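PDB 6IF4: histone acetyltransferase from Trypanosoma brucei brucei, which probably transfers acetyl groups from acetyl-CoA to protein lysines as a MYST-family enzyme, and is represented here by its presumed Tudor domain alone. Local coordinates for residues 12-17 with 39-44; 7-12 with 20-25. All coordinates share one frame; numbering follows the deposited sequence.

Contact 1: residues 12-17 with 39-44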
loop_
_atom_site.group_PDB
_atom_site.type_symbol
_atom_site.label_atom_id
_atom_site.label_comp_id
_atom_site.label_asym_id
_atom_site.label_seq_id
_atom_site.Cartn_x
_atom_site.Cartn_y
_atom_site.Cartn_z
ATOM N N ALA B 12 -1.639 3.717 -5.023
ATOM C CA ALA B 12 -2.503 3.443 -3.885
ATOM C C ALA B 12 -3.621 4.469 -3.840
ATOM O O ALA B 12 -3.392 5.661 -4.061
ATOM C CB ALA B 12 -1.722 3.461 -2.566
ATOM N N THR B 13 -4.835 4.000 -3.570
ATOM C CA THR B 13 -5.945 4.923 -3.423
ATOM C C THR B 13 -5.782 5.744 -2.151
ATOM O O THR B 13 -5.263 5.273 -1.133
ATOM C CB THR B 13 -7.282 4.182 -3.394
ATOM O OG1 THR B 13 -7.301 3.267 -2.292
ATOM C CG2 THR B 13 -7.500 3.426 -4.692
ATOM N N LEU B 14 -6.248 6.984 -2.218
ATOM C CA LEU B 14 -6.253 7.865 -1.056
ATOM C C LEU B 14 -7.367 8.867 -1.304
ATOM O O LEU B 14 -7.221 9.752 -2.153
ATOM C CB LEU B 14 -4.907 8.561 -0.881
ATOM C CG LEU B 14 -4.846 9.734 0.101
ATOM C CD1 LEU B 14 -5.152 9.264 1.510
ATOM C CD2 LEU B 14 -3.480 10.413 0.039
ATOM N N HIS B 15 -8.473 8.713 -0.578
ATOM C CA HIS B 15 -9.664 9.524 -0.805
ATOM C C HIS B 15 -10.118 9.411 -2.260
ATOM O O HIS B 15 -10.269 10.404 -2.977
ATOM C CB HIS B 15 -9.425 10.971 -0.382
ATOM C CG HIS B 15 -9.041 11.107 1.057
ATOM N ND1 HIS B 15 -7.835 11.640 1.461
ATOM C CD2 HIS B 15 -9.699 10.768 2.191
ATOM C CE1 HIS B 15 -7.771 11.629 2.779
ATOM N NE2 HIS B 15 -8.889 11.105 3.248
ATOM N N GLU B 16 -10.321 8.162 -2.684
ATOM C CA GLU B 16 -10.852 7.810 -4.001
ATOM C C GLU B 16 -9.973 8.311 -5.148
ATOM O O GLU B 16 -10.447 8.481 -6.277
ATOM C CB GLU B 16 -12.290 8.306 -4.188
ATOM C CG GLU B 16 -13.253 8.121 -3.007
ATOM C CD GLU B 16 -13.361 9.350 -2.116
ATOM O OE1 GLU B 16 -13.930 10.361 -2.568
ATOM O OE2 GLU B 16 -12.932 9.282 -0.940
ATOM N N THR B 17 -8.681 8.514 -4.901
ATOM C CA THR B 17 -7.759 8.924 -5.951
ATOM C C THR B 17 -6.477 8.107 -5.859
ATOM O O THR B 17 -5.964 7.864 -4.763
ATOM C CB THR B 17 -7.445 10.426 -5.857
ATOM O OG1 THR B 17 -8.655 11.173 -6.016
ATOM C CG2 THR B 17 -6.473 10.843 -6.952
ATOM N N VAL B 39 1.643 1.433 3.291
ATOM C CA VAL B 39 2.060 2.177 2.111
ATOM C C VAL B 39 2.463 3.579 2.529
ATOM O O VAL B 39 1.896 4.159 3.465
ATOM C CB VAL B 39 0.949 2.202 1.040
ATOM C CG1 VAL B 39 0.309 0.825 0.906
ATOM C CG2 VAL B 39 -0.101 3.258 1.351
ATOM N N HIS B 40 3.478 4.110 1.861
ATOM C CA HIS B 40 3.863 5.504 1.995
ATOM C C HIS B 40 3.597 6.204 0.673
ATOM O O HIS B 40 4.064 5.750 -0.378
ATOM C CB HIS B 40 5.339 5.638 2.385
ATOM C CG HIS B 40 5.866 7.036 2.273
ATOM N ND1 HIS B 40 5.431 8.061 3.084
ATOM C CD2 HIS B 40 6.793 7.578 1.448
ATOM C CE1 HIS B 40 6.060 9.176 2.760
ATOM N NE2 HIS B 40 6.894 8.911 1.771
ATOM N N TYR B 41 2.833 7.290 0.720
ATOM C CA TYR B 41 2.559 8.061 -0.480
ATOM C C TYR B 41 3.786 8.906 -0.775
ATOM O O TYR B 41 4.260 9.663 0.079
ATOM C CB TYR B 41 1.314 8.923 -0.314
ATOM C CG TYR B 41 0.081 8.096 -0.078
ATOM C CD1 TYR B 41 -0.680 7.623 -1.142
ATOM C CD2 TYR B 41 -0.312 7.766 1.211
ATOM C CE1 TYR B 41 -1.806 6.854 -0.921
ATOM C CE2 TYR B 41 -1.426 7.001 1.439
ATOM C CZ TYR B 41 -2.171 6.548 0.373
ATOM O OH TYR B 41 -3.285 5.786 0.614
ATOM N N VAL B 42 4.294 8.762 -1.995
ATOM C CA VAL B 42 5.598 9.293 -2.361
ATOM C C VAL B 42 5.654 10.810 -2.244
ATOM O O VAL B 42 6.690 11.374 -1.872
ATOM C CB VAL B 42 5.919 8.798 -3.781
ATOM C CG1 VAL B 42 6.803 9.760 -4.478
ATOM C CG2 VAL B 42 6.527 7.401 -3.716
ATOM N N GLU B 43 4.551 11.496 -2.520
ATOM C CA GLU B 43 4.496 12.948 -2.446
ATOM C C GLU B 43 3.595 13.419 -1.311
ATOM O O GLU B 43 2.961 14.474 -1.407
ATOM C CB GLU B 43 4.043 13.527 -3.783
ATOM C CG GLU B 43 5.045 13.272 -4.895
ATOM C CD GLU B 43 4.941 14.269 -6.024
ATOM O OE1 GLU B 43 5.635 15.303 -5.963
ATOM O OE2 GLU B 43 4.174 14.012 -6.975
ATOM N N GLN B 44 3.531 12.641 -0.233
ATOM C CA GLN B 44 2.862 13.060 0.987
ATOM C C GLN B 44 3.759 12.814 2.193
ATOM O O GLN B 44 4.693 12.010 2.151
ATOM C CB GLN B 44 1.523 12.328 1.177
ATOM C CG GLN B 44 0.604 12.383 -0.031
ATOM C CD GLN B 44 -0.387 13.528 0.039
ATOM O OE1 GLN B 44 -0.686 14.045 1.117
ATOM N NE2 GLN B 44 -0.899 13.934 -1.116
#
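Tyr-41 carries this contact, reaching from the end of strand 35-41 to the backbone and side chains where strand 9-13 runs out into a turn. The two segments are not paired as strands; Ala-12 and Val-39, their nearest residues, have CA atoms 7.6 Å apart.

One hydrogen bond joins them. Tyr-41 OH donates a hydrogen bond to the backbone Thr-13 O, with OH to O at 2.7 Å. The hydroxyl sits 31° out of the carbonyl plane, so the bond does not follow a lone pair. Tyr-41 CG is anti to the carbonyl carbon (chi1 -62°), and this sends the ring across to the other segment. The ring meets Ala-12 O and Thr-13 O with its edge, in plane.

The apolar contacts lie around the same ring. Leu-14 has CG anti to its backbone N. Its CD2 stands over the centre of one ring face, a CH-pi contact of 3.9 Å to the centroid, 5° off the ring normal. Leu-14 CB is closer to the rim, 3.5 Å from Tyr-41 CE1. Ala-12 CB packs on the same ring carbon, 3.8 Å from Tyr-41 CE1, and looser on Val-39, with CB to CG2 at 4.2 Å. Met-48, Arg-50 and Leu-52 also touch Tyr-41.

Each segment also carries its own turn. Residues 41 to 44 form a type I beta turn, and Leu-14 N bonds to Thr-17 O at 2.7 Å.

This is core packing of a small SH3-like barrel, presumed to be a Tudor domain, between strands that are not neighbours in the sheet. The buried phenol is satisfied by a backbone carbonyl. That bond holds the far end of the ring, and the leucine methyl over one face limits its tilt.

Contact 2: residues 7-12 with 20-25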
loop_
_atom_site.group_PDB
_atom_site.type_symbol
_atom_site.label_atom_id
_atom_site.label_comp_id
_atom_site.label_asym_id
_atom_site.label_seq_id
_atom_site.Cartn_x
_atom_site.Cartn_y
_atom_site.Cartn_z
ATOM N N ARG B 7 9.212 -2.264 -0.648
ATOM C CA ARG B 7 9.961 -1.347 -1.516
ATOM C C ARG B 7 9.386 -1.314 -2.932
ATOM O O ARG B 7 9.892 -0.558 -3.767
ATOM C CB ARG B 7 11.467 -1.653 -1.600
ATOM C CG ARG B 7 12.220 -1.623 -0.268
ATOM C CD ARG B 7 11.696 -0.555 0.689
ATOM N NE ARG B 7 11.768 0.792 0.126
ATOM C CZ ARG B 7 11.369 1.889 0.761
ATOM N NH1 ARG B 7 10.872 1.805 1.988
ATOM N NH2 ARG B 7 11.467 3.072 0.170
ATOM N N GLN B 8 8.359 -2.102 -3.238
ATOM C CA GLN B 8 7.764 -2.063 -4.567
ATOM C C GLN B 8 7.031 -0.745 -4.795
ATOM O O GLN B 8 6.291 -0.266 -3.932
ATOM C CB GLN B 8 6.796 -3.230 -4.749
ATOM C CG GLN B 8 6.116 -3.274 -6.107
ATOM C CD GLN B 8 5.352 -4.558 -6.327
ATOM O OE1 GLN B 8 5.404 -5.471 -5.505
ATOM N NE2 GLN B 8 4.633 -4.637 -7.441
ATOM N N LYS B 9 7.233 -0.163 -5.973
ATOM C CA LYS B 9 6.478 1.014 -6.378
ATOM C C LYS B 9 5.076 0.600 -6.806
ATOM O O LYS B 9 4.908 -0.331 -7.602
ATOM C CB LYS B 9 7.187 1.739 -7.518
ATOM C CG LYS B 9 8.691 1.842 -7.337
ATOM C CD LYS B 9 9.250 3.026 -8.093
ATOM C CE LYS B 9 10.649 3.367 -7.605
ATOM N NZ LYS B 9 10.663 3.630 -6.142
ATOM N N VAL B 10 4.069 1.293 -6.277
ATOM C CA VAL B 10 2.671 0.982 -6.536
ATOM C C VAL B 10 1.899 2.284 -6.701
ATOM O O VAL B 10 2.414 3.378 -6.462
ATOM C CB VAL B 10 2.040 0.145 -5.401
ATOM C CG1 VAL B 10 2.749 -1.201 -5.244
ATOM C CG2 VAL B 10 2.061 0.933 -4.101
ATOM N N TYR B 11 0.651 2.146 -7.133
ATOM C CA TYR B 11 -0.353 3.188 -7.006
ATOM C C TYR B 11 -1.309 2.776 -5.897
ATOM O O TYR B 11 -1.735 1.619 -5.837
ATOM C CB TYR B 11 -1.129 3.395 -8.307
ATOM C CG TYR B 11 -0.351 4.086 -9.406
ATOM C CD1 TYR B 11 -0.072 5.445 -9.339
ATOM C CD2 TYR B 11 0.093 3.380 -10.515
ATOM C CE1 TYR B 11 0.635 6.080 -10.345
ATOM C CE2 TYR B 11 0.801 4.005 -11.526
ATOM C CZ TYR B 11 1.068 5.353 -11.436
ATOM O OH TYR B 11 1.775 5.975 -12.442
ATOM N N ALA B 12 -1.639 3.717 -5.023
ATOM C CA ALA B 12 -2.503 3.443 -3.885
ATOM C C ALA B 12 -3.621 4.469 -3.840
ATOM O O ALA B 12 -3.392 5.661 -4.061
ATOM C CB ALA B 12 -1.722 3.461 -2.566
ATOM N N ALA B 20 0.905 7.828 -6.543
ATOM C CA ALA B 20 2.146 7.069 -6.486
ATOM C C ALA B 20 2.534 6.811 -5.035
ATOM O O ALA B 20 2.441 7.697 -4.181
ATOM C CB ALA B 20 3.265 7.817 -7.208
ATOM N N ALA B 21 2.954 5.580 -4.752
ATOM C CA ALA B 21 3.273 5.183 -3.391
ATOM C C ALA B 21 4.340 4.096 -3.420
ATOM O O ALA B 21 4.738 3.609 -4.482
ATOM C CB ALA B 21 2.016 4.711 -2.650
ATOM N N ILE B 22 4.789 3.711 -2.229
ATOM C CA ILE B 22 5.756 2.640 -2.043
ATOM C C ILE B 22 5.297 1.830 -0.840
ATOM O O ILE B 22 4.690 2.361 0.093
ATOM C CB ILE B 22 7.197 3.174 -1.829
ATOM C CG1 ILE B 22 7.685 3.958 -3.047
ATOM C CG2 ILE B 22 8.173 2.043 -1.527
ATOM C CD1 ILE B 22 8.936 4.774 -2.783
ATOM N N ILE B 23 5.562 0.533 -0.875
ATOM C CA ILE B 23 5.184 -0.348 0.220
ATOM C C ILE B 23 6.315 -0.384 1.239
ATOM O O ILE B 23 7.445 -0.770 0.920
ATOM C CB ILE B 23 4.832 -1.744 -0.300
ATOM C CG1 ILE B 23 3.470 -1.638 -0.982
ATOM C CG2 ILE B 23 4.793 -2.754 0.833
ATOM C CD1 ILE B 23 3.039 -2.849 -1.629
ATOM N N GLN B 24 6.006 0.025 2.468
ATOM C CA GLN B 24 6.998 0.075 3.530
ATOM C C GLN B 24 7.090 -1.221 4.304
ATOM O O GLN B 24 8.182 -1.588 4.755
ATOM C CB GLN B 24 6.649 1.180 4.528
ATOM C CG GLN B 24 6.822 2.597 4.029
ATOM C CD GLN B 24 7.321 3.517 5.124
ATOM O OE1 GLN B 24 7.925 4.560 4.854
ATOM N NE2 GLN B 24 7.100 3.118 6.373
ATOM N N GLU B 25 5.975 -1.932 4.439
ATOM C CA GLU B 25 5.907 -3.119 5.271
ATOM C C GLU B 25 4.799 -4.013 4.746
ATOM O O GLU B 25 3.842 -3.543 4.126
ATOM C CB GLU B 25 5.622 -2.779 6.744
ATOM C CG GLU B 25 6.708 -2.003 7.462
ATOM C CD GLU B 25 7.958 -2.826 7.696
ATOM O OE1 GLU B 25 7.870 -4.070 7.649
ATOM O OE2 GLU B 25 9.027 -2.225 7.929
HETATM O O HOH W 1 10.538 -0.341 4.098
#
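Strands 9-13 and 18-28 pair antiparallel here as a beta hairpin. The firm part is the backbone. Val-10 and Ala-21 are a hydrogen-bonded pair. Val-10 N to Ala-21 O is 3.0 Å and nearly straight at 179°, though the donor stands 42° above the carbonyl plane. In return, Ala-21 N to Val-10 O is 2.8 Å. Beyond Lys-9, Ile-23 N reaches Gln-8 O at 3.2 Å. Arg-7 N then binds Ile-23 O at 2.8 Å, in the carbonyl plane, so residues 7 and 8 still hold to the partner strand.

The inner face is tightly filled by small and branched side chains. Ala-21 CB touches both Val-10 CG2 and Ala-12 CB, 3.9 Å from the latter. Val-10 CG1 meets Ile-23 CD1 at 4.0 Å, the two side chains crossing at about a right angle.

The face bearing Lys-9, Tyr-11, Ala-20 and Ile-22 is looser and more exposed. Lys-9 and Ile-22 run side by side, touching through NZ and CD1. Arg-7 bends at chi2 and chi3, which lays one face of its guanidinium over Ile-22 CG2, off centre. In the guanidinium plane, water 1 accepts from Arg-7 NH1 and donates to Gln-24 O. The water thus links the Arg-7 side chain to the backbone of strand 18-28.

Leu-57 of strand 57-59 packs on Ala-12 and Ile-23, while Arg-60 binds Ala-21 O and Val-10 O. On its other edge strand 18-28 pairs with strand 35-41, where Gln-24 and Glu-25 form a classic beta bulge facing Tyr-38.

Overall arrangement
From the N terminus, the chain enters through residues 7-12, which contact 2 joins to residues 20-25. Contact 2 thus closes the short first hairpin. Residues 12-17 continue into the connection of that hairpin and are met later by residues 39-44, so contact 1 closes a longer loop containing strand 18-28. The segments alternate along the chain, and the two contacts cross, sharing Ala-12. Strand 18-28 is the sheet neighbour of both 9-13 and 35-41; backbone bonds such as His-40 N to Ile-22 O link the contacts through it. Contact 2 joins adjacent strands, whereas contact 1 bridges the strands flanking 18-28, as expected of a curled barrel sheet.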